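Glycine betaine, L-proline ABC transporter, glycine/betaine/L-proline-binding protein (ProX) (Borrelia burgdorferi, PDB 3TMG) binds glycine betaine between its two lobes and probably hands this or a related amine to an ABC transporter in the cell membrane. Local coordinates at residues A[100-105]-A[201-206]; A[138-143]-A[153-158]; A[239-244]-A[257-262]. All coordinates share one frame; numbering follows the deposited sequence.

Contact 1 of 3, residues A[100-105]-A[201-206]; sequences QGFVVP and LIMGGI. With EDO (1,2-ethanediol), chain F.
Gln100, on strand 88-105, reaches the loop at Met203 with its side-chain amide, and both polar and apolar contacts converge on that methionine. The polar part is a single direct hydrogen bond: NE2 of Gln100 donates to the carbonyl O of Met203 at 2.9 Å, with an N-H...O angle of 163°. The oxygen lies almost in the amide plane of Gln100, while NE2 stands above the plane of the carbonyl. A water strengthens the join, accepting from Gln100 N and donating to the O atoms of Met203 and Gly205. The loop itself makes a type I turn from Leu201 to Gly204, and Asp198 holds the N atoms of Ile202 and Met203.

The apolar part is the Met203 side chain, turned at its second and third torsions, which lays CE 3.8 Å from CA of Gly101. Its SD comes in at the edge of the Phe102 ring, 3.9 Å from CE1, a Met-aromatic contact.

OE1 of Gln100 is hydrogen-bonded to OG1 of Thr136. With both ends of its amide engaged, Gln100 is probably held in one rotation, at the margin of the betaine site, and links the 201-206 loop to Thr136, which binds the ligand.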
loop_
_atom_site.group_PDB
_atom_site.type_symbol
_atom_site.label_atom_id
_atom_site.label_comp_id
_atom_site.label_asym_id
_atom_site.label_seq_id
_atom_site.Cartn_x
_atom_site.Cartn_y
_atom_site.Cartn_z
ATOM N N GLN A 100 -5.442 -8.672 -0.318
ATOM C CA GLN A 100 -4.109 -9.185 -0.660
ATOM C C GLN A 100 -4.253 -10.691 -0.826
ATOM O O GLN A 100 -5.159 -11.303 -0.261
ATOM C CB GLN A 100 -3.060 -8.832 0.435
ATOM C CG GLN A 100 -3.515 -9.253 1.851
ATOM C CD GLN A 100 -2.415 -9.313 2.906
ATOM O OE1 GLN A 100 -1.312 -8.764 2.730
ATOM N NE2 GLN A 100 -2.727 -9.953 4.053
ATOM N N GLY A 101 -3.412 -11.285 -1.673
ATOM C CA GLY A 101 -3.507 -12.736 -1.851
ATOM C C GLY A 101 -2.519 -13.255 -2.894
ATOM O O GLY A 101 -1.649 -12.509 -3.367
ATOM N N PHE A 102 -2.645 -14.550 -3.183
ATOM C CA PHE A 102 -1.787 -15.267 -4.085
ATOM C C PHE A 102 -2.401 -15.052 -5.474
ATOM O O PHE A 102 -3.612 -15.234 -5.679
ATOM C CB PHE A 102 -1.854 -16.763 -3.741
ATOM C CG PHE A 102 -1.029 -17.200 -2.534
ATOM C CD1 PHE A 102 -0.961 -16.465 -1.365
ATOM C CD2 PHE A 102 -0.344 -18.411 -2.594
ATOM C CE1 PHE A 102 -0.239 -16.921 -0.260
ATOM C CE2 PHE A 102 0.403 -18.871 -1.512
ATOM C CZ PHE A 102 0.445 -18.133 -0.326
ATOM N N VAL A 103 -1.562 -14.680 -6.427
ATOM C CA VAL A 103 -2.008 -14.324 -7.756
ATOM C C VAL A 103 -1.241 -15.088 -8.812
ATOM O O VAL A 103 -0.005 -15.254 -8.734
ATOM C CB VAL A 103 -1.827 -12.797 -7.982
ATOM C CG1 VAL A 103 -2.009 -12.412 -9.446
ATOM C CG2 VAL A 103 -2.809 -12.021 -7.094
ATOM N N VAL A 104 -1.987 -15.588 -9.794
ATOM C CA VAL A 104 -1.410 -16.238 -10.966
ATOM C C VAL A 104 -2.059 -15.625 -12.221
ATOM O O VAL A 104 -3.151 -15.101 -12.134
ATOM C CB VAL A 104 -1.672 -17.767 -10.946
ATOM C CG1 VAL A 104 -0.962 -18.425 -9.734
ATOM C CG2 VAL A 104 -3.178 -18.052 -10.966
ATOM N N PRO A 105 -1.397 -15.731 -13.394
ATOM C CA PRO A 105 -2.033 -15.426 -14.669
ATOM C C PRO A 105 -3.266 -16.288 -14.805
ATOM O O PRO A 105 -3.279 -17.450 -14.359
ATOM C CB PRO A 105 -0.977 -15.861 -15.693
ATOM C CG PRO A 105 0.315 -15.672 -14.971
ATOM C CD PRO A 105 0.008 -16.157 -13.579
ATOM N N LEU A 201 -8.810 -18.103 4.873
ATOM C CA LEU A 201 -8.722 -16.632 4.957
ATOM C C LEU A 201 -7.448 -16.166 5.674
ATOM O O LEU A 201 -7.469 -15.205 6.396
ATOM C CB LEU A 201 -9.968 -16.024 5.659
ATOM C CG LEU A 201 -10.447 -14.681 5.089
ATOM C CD1 LEU A 201 -11.013 -14.912 3.692
ATOM C CD2 LEU A 201 -11.513 -14.075 5.999
ATOM N N ILE A 202 -6.336 -16.875 5.487
ATOM C CA ILE A 202 -5.093 -16.449 6.092
ATOM C C ILE A 202 -4.673 -15.037 5.600
ATOM O O ILE A 202 -4.110 -14.244 6.350
ATOM C CB ILE A 202 -3.991 -17.512 5.819
ATOM C CG1 ILE A 202 -4.490 -18.921 6.215
ATOM C CG2 ILE A 202 -2.678 -17.127 6.508
ATOM C CD1 ILE A 202 -4.835 -19.123 7.706
ATOM N N MET A 203 -4.958 -14.735 4.338
ATOM C CA MET A 203 -4.615 -13.436 3.781
ATOM C C MET A 203 -5.617 -12.332 4.150
ATOM O O MET A 203 -5.412 -11.140 3.799
ATOM C CB MET A 203 -4.504 -13.507 2.254
ATOM C CG MET A 203 -3.572 -14.600 1.701
ATOM S SD MET A 203 -1.878 -14.302 2.201
ATOM C CE MET A 203 -1.446 -12.807 1.309
ATOM N N GLY A 204 -6.699 -12.698 4.837
ATOM C CA GLY A 204 -7.674 -11.687 5.292
ATOM C C GLY A 204 -8.830 -11.536 4.312
ATOM O O GLY A 204 -8.759 -12.006 3.176
ATOM N N GLY A 205 -9.919 -10.909 4.755
ATOM C CA GLY A 205 -11.022 -10.569 3.824
ATOM C C GLY A 205 -10.715 -9.229 3.183
ATOM O O GLY A 205 -9.544 -8.887 2.953
ATOM N N ILE A 206 -11.764 -8.472 2.861
ATOM C CA ILE A 206 -11.605 -7.178 2.201
ATOM C C ILE A 206 -11.310 -6.206 3.353
ATOM O O ILE A 206 -12.078 -6.160 4.313
ATOM C CB ILE A 206 -12.902 -6.857 1.406
ATOM C CG1 ILE A 206 -13.173 -7.999 0.431
ATOM C CG2 ILE A 206 -12.857 -5.473 0.761
ATOM C CD1 ILE A 206 -14.626 -8.154 0.056
HETATM C C1 EDO F . -13.356 -2.694 5.070
HETATM O O1 EDO F . -13.016 -3.906 5.769
HETATM C C2 EDO F . -14.725 -2.994 4.481
HETATM O O2 EDO F . -14.553 -3.576 3.175
HETATM O O HOH W 1 -6.955 -9.243 2.334
#

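Contact 2 of 3, residues A[138-143]-A[153-158]; sequences IVTEQA and YELVPS
Leu155 pushes its two methyl groups against the helix at Thr140 and Glu141, and these three residues make the contact. The close part is a small apolar patch. The CA atoms of Glu141 and Leu155 are the nearest across the two segments, at 7.0 Å. CD2 of Leu155 sits 3.8 Å from CB of Glu141 and 3.9 Å from its backbone N, so this methyl rests on the helix surface itself. The other methyl, CD1, meets CG2 of Thr140 at 4.0 Å, the two side chains approaching at a slant. With chi1 of Thr140 at -67°, OG1 lies beside the backbone N and anti to the carbonyl carbon, which leaves CG2 anti to N and aimed at the strand. OG1 hydrogen-bonds to the carbonyl O of Thr136 one helical turn earlier. The hydroxyl is therefore satisfied within the helix, and what Thr140 offers Leu155 is hydrocarbon.

Helix 135-146 and strand 154-156 belong to a beta-alpha-beta unit with strand 126-128, the two strands running parallel and the helix packing across them. Thr140 also touches Met127 of the first strand, and Leu155 is further covered by Gln137 and Leu144 of the same helix.

Toward solvent the contact thins out quickly. Glu141 is exposed and gives the strand only the root of its side chain; CG is anti to the backbone N (chi1 -177°) and the chain runs on extended, its carboxylate making no contact with residues 153-158.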
loop_
_atom_site.group_PDB
_atom_site.type_symbol
_atom_site.label_atom_id
_atom_site.label_comp_id
_atom_site.label_asym_id
_atom_site.label_seq_id
_atom_site.Cartn_x
_atom_site.Cartn_y
_atom_site.Cartn_z
ATOM N N ILE A 138 5.168 -10.828 4.869
ATOM C CA ILE A 138 5.033 -11.578 6.119
ATOM C C ILE A 138 3.843 -12.562 6.070
ATOM O O ILE A 138 3.984 -13.786 6.356
ATOM C CB ILE A 138 4.898 -10.624 7.323
ATOM C CG1 ILE A 138 6.196 -9.775 7.481
ATOM C CG2 ILE A 138 4.570 -11.432 8.599
ATOM C CD1 ILE A 138 6.207 -8.836 8.691
ATOM N N VAL A 139 2.673 -12.052 5.690
ATOM C CA VAL A 139 1.453 -12.898 5.740
ATOM C C VAL A 139 1.512 -13.979 4.651
ATOM O O VAL A 139 1.076 -15.093 4.838
ATOM C CB VAL A 139 0.158 -12.064 5.605
ATOM C CG1 VAL A 139 -1.039 -12.996 5.682
ATOM C CG2 VAL A 139 0.083 -11.067 6.799
ATOM N N THR A 140 2.098 -13.635 3.517
ATOM C CA THR A 140 2.326 -14.643 2.464
ATOM C C THR A 140 3.174 -15.834 2.985
ATOM O O THR A 140 2.861 -16.998 2.737
ATOM C CB THR A 140 3.040 -14.009 1.274
ATOM O OG1 THR A 140 2.158 -13.063 0.643
ATOM C CG2 THR A 140 3.411 -15.089 0.266
ATOM N N GLU A 141 4.257 -15.534 3.681
ATOM C CA GLU A 141 5.075 -16.598 4.271
ATOM C C GLU A 141 4.257 -17.406 5.286
ATOM O O GLU A 141 4.377 -18.643 5.365
ATOM C CB GLU A 141 6.317 -16.003 4.933
ATOM C CG GLU A 141 7.249 -17.047 5.506
ATOM C CD GLU A 141 8.292 -16.423 6.403
ATOM O OE1 GLU A 141 8.171 -15.223 6.723
ATOM O OE2 GLU A 141 9.250 -17.134 6.775
ATOM N N GLN A 142 3.408 -16.724 6.063
ATOM C CA GLN A 142 2.561 -17.444 7.024
ATOM C C GLN A 142 1.547 -18.360 6.292
ATOM O O GLN A 142 1.304 -19.497 6.732
ATOM C CB GLN A 142 1.861 -16.448 7.971
ATOM C CG GLN A 142 2.867 -15.723 8.885
ATOM C CD GLN A 142 2.276 -14.568 9.691
ATOM O OE1 GLN A 142 1.281 -13.967 9.316
ATOM N NE2 GLN A 142 2.916 -14.250 10.809
ATOM N N ALA A 143 0.976 -17.879 5.176
ATOM C CA ALA A 143 0.074 -18.696 4.331
ATOM C C ALA A 143 0.764 -19.924 3.690
ATOM O O ALA A 143 0.215 -21.047 3.689
ATOM C CB ALA A 143 -0.572 -17.823 3.246
ATOM N N TYR A 153 7.600 -24.389 -2.351
ATOM C CA TYR A 153 7.710 -23.032 -2.917
ATOM C C TYR A 153 8.630 -22.151 -2.088
ATOM O O TYR A 153 8.343 -21.838 -0.945
ATOM C CB TYR A 153 6.338 -22.362 -3.042
ATOM C CG TYR A 153 5.420 -23.050 -4.013
ATOM C CD1 TYR A 153 4.758 -24.238 -3.657
ATOM C CD2 TYR A 153 5.220 -22.537 -5.303
ATOM C CE1 TYR A 153 3.926 -24.888 -4.559
ATOM C CE2 TYR A 153 4.386 -23.181 -6.210
ATOM C CZ TYR A 153 3.732 -24.339 -5.835
ATOM O OH TYR A 153 2.920 -24.995 -6.744
ATOM N N GLU A 154 9.713 -21.698 -2.677
ATOM C CA GLU A 154 10.572 -20.757 -1.985
ATOM C C GLU A 154 10.033 -19.351 -2.216
ATOM O O GLU A 154 9.859 -18.924 -3.354
ATOM C CB GLU A 154 11.998 -20.900 -2.497
ATOM C CG GLU A 154 12.946 -19.778 -2.112
ATOM C CD GLU A 154 14.225 -19.765 -2.982
ATOM O OE1 GLU A 154 14.424 -20.671 -3.848
ATOM O OE2 GLU A 154 15.024 -18.816 -2.807
ATOM N N LEU A 155 9.752 -18.628 -1.132
ATOM C CA LEU A 155 9.268 -17.278 -1.259
ATOM C C LEU A 155 10.468 -16.348 -1.408
ATOM O O LEU A 155 11.350 -16.317 -0.525
ATOM C CB LEU A 155 8.425 -16.889 -0.035
ATOM C CG LEU A 155 8.058 -15.421 0.090
ATOM C CD1 LEU A 155 7.173 -14.956 -1.086
ATOM C CD2 LEU A 155 7.366 -15.152 1.424
ATOM N N VAL A 156 10.502 -15.597 -2.504
ATOM C CA VAL A 156 11.684 -14.778 -2.829
ATOM C C VAL A 156 11.415 -13.327 -2.492
ATOM O O VAL A 156 10.477 -12.733 -3.043
ATOM C CB VAL A 156 12.053 -14.828 -4.336
ATOM C CG1 VAL A 156 13.366 -14.096 -4.601
ATOM C CG2 VAL A 156 12.113 -16.249 -4.857
ATOM N N PRO A 157 12.230 -12.725 -1.611
ATOM C CA PRO A 157 12.015 -11.290 -1.461
ATOM C C PRO A 157 12.659 -10.476 -2.629
ATOM O O PRO A 157 13.693 -10.858 -3.168
ATOM C CB PRO A 157 12.672 -10.984 -0.101
ATOM C CG PRO A 157 13.779 -12.001 0.007
ATOM C CD PRO A 157 13.305 -13.236 -0.715
ATOM N N SER A 158 12.026 -9.392 -3.040
ATOM C CA SER A 158 12.652 -8.448 -3.948
ATOM C C SER A 158 12.021 -7.087 -3.708
ATOM O O SER A 158 12.362 -6.421 -2.725
ATOM C CB SER A 158 12.572 -8.910 -5.426
ATOM O OG SER A 158 11.240 -8.981 -5.933
#

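Contact 3 of 3, residues A[239-244]-A[257-262]; sequences LPLMDK and VEFVEK
Phe259 and Leu241 face each other between two consecutive helices, 235-247 and 252-262, joined by a short connection and packed side by side in the periplasmic-binding-protein fold. The CA atoms of Leu241 and Phe259 are the nearest pair between the two segments, at 7.7 Å, and these two residues lose the most surface to the contact. The meeting is between one leucine methyl and one ring atom: CD2 of Leu241 lies 4.0 Å from CD2 of Phe259, and it comes at the ring obliquely, with the two side chains crossing at about a right angle. Both have CG anti to the backbone N (chi1 -179° for Leu241, 177° for Phe259), and each CB points to the opposing helix, so the two side chains meet in the gap between the backbones. Leu241 also packs on Ala30 and Val34 of helix 26-41, which makes it a point where three helices come together. Pro240, just before it, lacks the N-H that would bond to the preceding turn, and helix 235-247 is kinked there.

Beyond this apolar pair, on the more open side, the contact is finished by Glu258, with Lys244 opposite. Glu258 extends its chain beyond CG, while Lys244 stays extended until it bends at chi4. The opposite charges come near each other without forming a salt bridge: the amine makes its salt bridge with Glu248, and OE2 of Glu258 makes a long, weak ion pair with Arg254. Any attraction between the lysine and Glu258 is thus probably a modest, longer-range one. The carboxylate oxygen OE1 of Glu258 lies 3.9 Å from the methylene CE of Lys244 and 4.0 Å from its NZ.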
loop_
_atom_site.group_PDB
_atom_site.type_symbol
_atom_site.label_atom_id
_atom_site.label_comp_id
_atom_site.label_asym_id
_atom_site.label_seq_id
_atom_site.Cartn_x
_atom_site.Cartn_y
_atom_site.Cartn_z
ATOM N N LEU A 239 -6.423 4.748 -8.722
ATOM C CA LEU A 239 -5.966 3.862 -9.814
ATOM C C LEU A 239 -5.373 4.612 -11.007
ATOM O O LEU A 239 -4.293 4.242 -11.449
ATOM C CB LEU A 239 -7.022 2.801 -10.261
ATOM C CG LEU A 239 -7.237 1.664 -9.218
ATOM C CD1 LEU A 239 -8.472 0.850 -9.534
ATOM C CD2 LEU A 239 -6.008 0.734 -9.178
ATOM N N PRO A 240 -6.042 5.674 -11.508
ATOM C CA PRO A 240 -5.419 6.399 -12.603
ATOM C C PRO A 240 -4.051 6.982 -12.222
ATOM O O PRO A 240 -3.135 7.054 -13.076
ATOM C CB PRO A 240 -6.395 7.551 -12.824
ATOM C CG PRO A 240 -7.731 6.883 -12.613
ATOM C CD PRO A 240 -7.460 6.086 -11.346
ATOM N N LEU A 241 -3.941 7.432 -10.972
ATOM C CA LEU A 241 -2.703 8.039 -10.515
ATOM C C LEU A 241 -1.589 7.003 -10.394
ATOM O O LEU A 241 -0.449 7.279 -10.825
ATOM C CB LEU A 241 -2.901 8.821 -9.221
ATOM C CG LEU A 241 -1.659 9.523 -8.642
ATOM C CD1 LEU A 241 -1.014 10.473 -9.688
ATOM C CD2 LEU A 241 -2.010 10.299 -7.374
ATOM N N MET A 242 -1.888 5.840 -9.786
ATOM C CA MET A 242 -0.883 4.753 -9.668
ATOM C C MET A 242 -0.427 4.334 -11.090
ATOM O O MET A 242 0.779 4.185 -11.368
ATOM C CB MET A 242 -1.482 3.544 -8.929
ATOM C CG MET A 242 -1.807 3.759 -7.438
ATOM S SD MET A 242 -2.551 2.210 -6.814
ATOM C CE MET A 242 -1.331 1.006 -7.429
ATOM N N ASP A 243 -1.405 4.209 -11.999
ATOM C CA ASP A 243 -1.120 3.788 -13.386
ATOM C C ASP A 243 -0.209 4.817 -14.114
ATOM O O ASP A 243 0.805 4.463 -14.760
ATOM C CB ASP A 243 -2.428 3.561 -14.150
ATOM C CG ASP A 243 -2.185 3.099 -15.569
ATOM O OD1 ASP A 243 -1.682 1.957 -15.753
ATOM O OD2 ASP A 243 -2.463 3.874 -16.484
ATOM N N LYS A 244 -0.559 6.091 -13.968
ATOM C CA LYS A 244 0.175 7.208 -14.608
ATOM C C LYS A 244 1.618 7.251 -14.082
ATOM O O LYS A 244 2.549 7.421 -14.886
ATOM C CB LYS A 244 -0.556 8.542 -14.367
ATOM C CG LYS A 244 0.095 9.810 -14.939
ATOM C CD LYS A 244 -0.876 11.003 -14.828
ATOM C CE LYS A 244 -0.229 12.387 -15.025
ATOM N NZ LYS A 244 0.451 12.528 -16.333
ATOM N N VAL A 257 1.157 17.091 -7.868
ATOM C CA VAL A 257 0.803 18.484 -8.066
ATOM C C VAL A 257 -0.389 18.579 -9.043
ATOM O O VAL A 257 -1.385 19.250 -8.747
ATOM C CB VAL A 257 2.011 19.317 -8.547
ATOM C CG1 VAL A 257 1.562 20.723 -8.972
ATOM C CG2 VAL A 257 3.054 19.388 -7.445
ATOM N N GLU A 258 -0.278 17.918 -10.204
ATOM C CA GLU A 258 -1.380 17.856 -11.188
ATOM C C GLU A 258 -2.679 17.275 -10.584
ATOM O O GLU A 258 -3.759 17.829 -10.799
ATOM C CB GLU A 258 -1.008 17.051 -12.447
ATOM C CG GLU A 258 0.205 17.584 -13.187
ATOM C CD GLU A 258 0.551 16.750 -14.427
ATOM O OE1 GLU A 258 -0.404 16.255 -15.083
ATOM O OE2 GLU A 258 1.760 16.591 -14.738
ATOM N N PHE A 259 -2.563 16.182 -9.837
ATOM C CA PHE A 259 -3.749 15.564 -9.183
ATOM C C PHE A 259 -4.513 16.570 -8.306
ATOM O O PHE A 259 -5.748 16.682 -8.378
ATOM C CB PHE A 259 -3.327 14.357 -8.335
ATOM C CG PHE A 259 -4.457 13.737 -7.595
ATOM C CD1 PHE A 259 -4.846 14.229 -6.364
ATOM C CD2 PHE A 259 -5.113 12.635 -8.115
ATOM C CE1 PHE A 259 -5.941 13.666 -5.679
ATOM C CE2 PHE A 259 -6.170 12.034 -7.415
ATOM C CZ PHE A 259 -6.593 12.553 -6.196
ATOM N N VAL A 260 -3.771 17.315 -7.506
ATOM C CA VAL A 260 -4.363 18.300 -6.583
ATOM C C VAL A 260 -5.067 19.453 -7.343
ATOM O O VAL A 260 -6.162 19.876 -6.952
ATOM C CB VAL A 260 -3.305 18.800 -5.564
ATOM C CG1 VAL A 260 -3.793 20.047 -4.803
ATOM C CG2 VAL A 260 -2.964 17.681 -4.578
ATOM N N GLU A 261 -4.442 19.910 -8.440
ATOM C CA GLU A 261 -5.046 20.907 -9.340
ATOM C C GLU A 261 -6.323 20.388 -10.015
ATOM O O GLU A 261 -7.309 21.137 -10.102
ATOM C CB GLU A 261 -4.017 21.393 -10.380
ATOM N N LYS A 262 -6.308 19.131 -10.459
ATOM C CA LYS A 262 -7.414 18.510 -11.180
ATOM C C LYS A 262 -8.577 18.056 -10.278
ATOM O O LYS A 262 -9.686 17.917 -10.748
ATOM C CB LYS A 262 -6.926 17.290 -11.992
#

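Contacts 1 and 2 adjoin at helix 135-146, their centres about 12 Å apart: the helix carries one segment of contact 2, and Met203 and Phe102 of contact 1 pack on it, CE of Met203 3.7 Å from Thr140 OG1 and Phe102 on Ala143. Contact 1 is the buried one, close to the betaine, and combines a direct hydrogen bond, a bridging water and sulfur-aromatic packing. Contact 2, where that helix meets strand 154-156, is smaller, apolar and partly open. Contact 3 stands apart, about 27 Å from contact 1 and 32 Å from contact 2 between centres, and pairs two helices away from the ligand, with an apolar core and loosely matched charges at its edge.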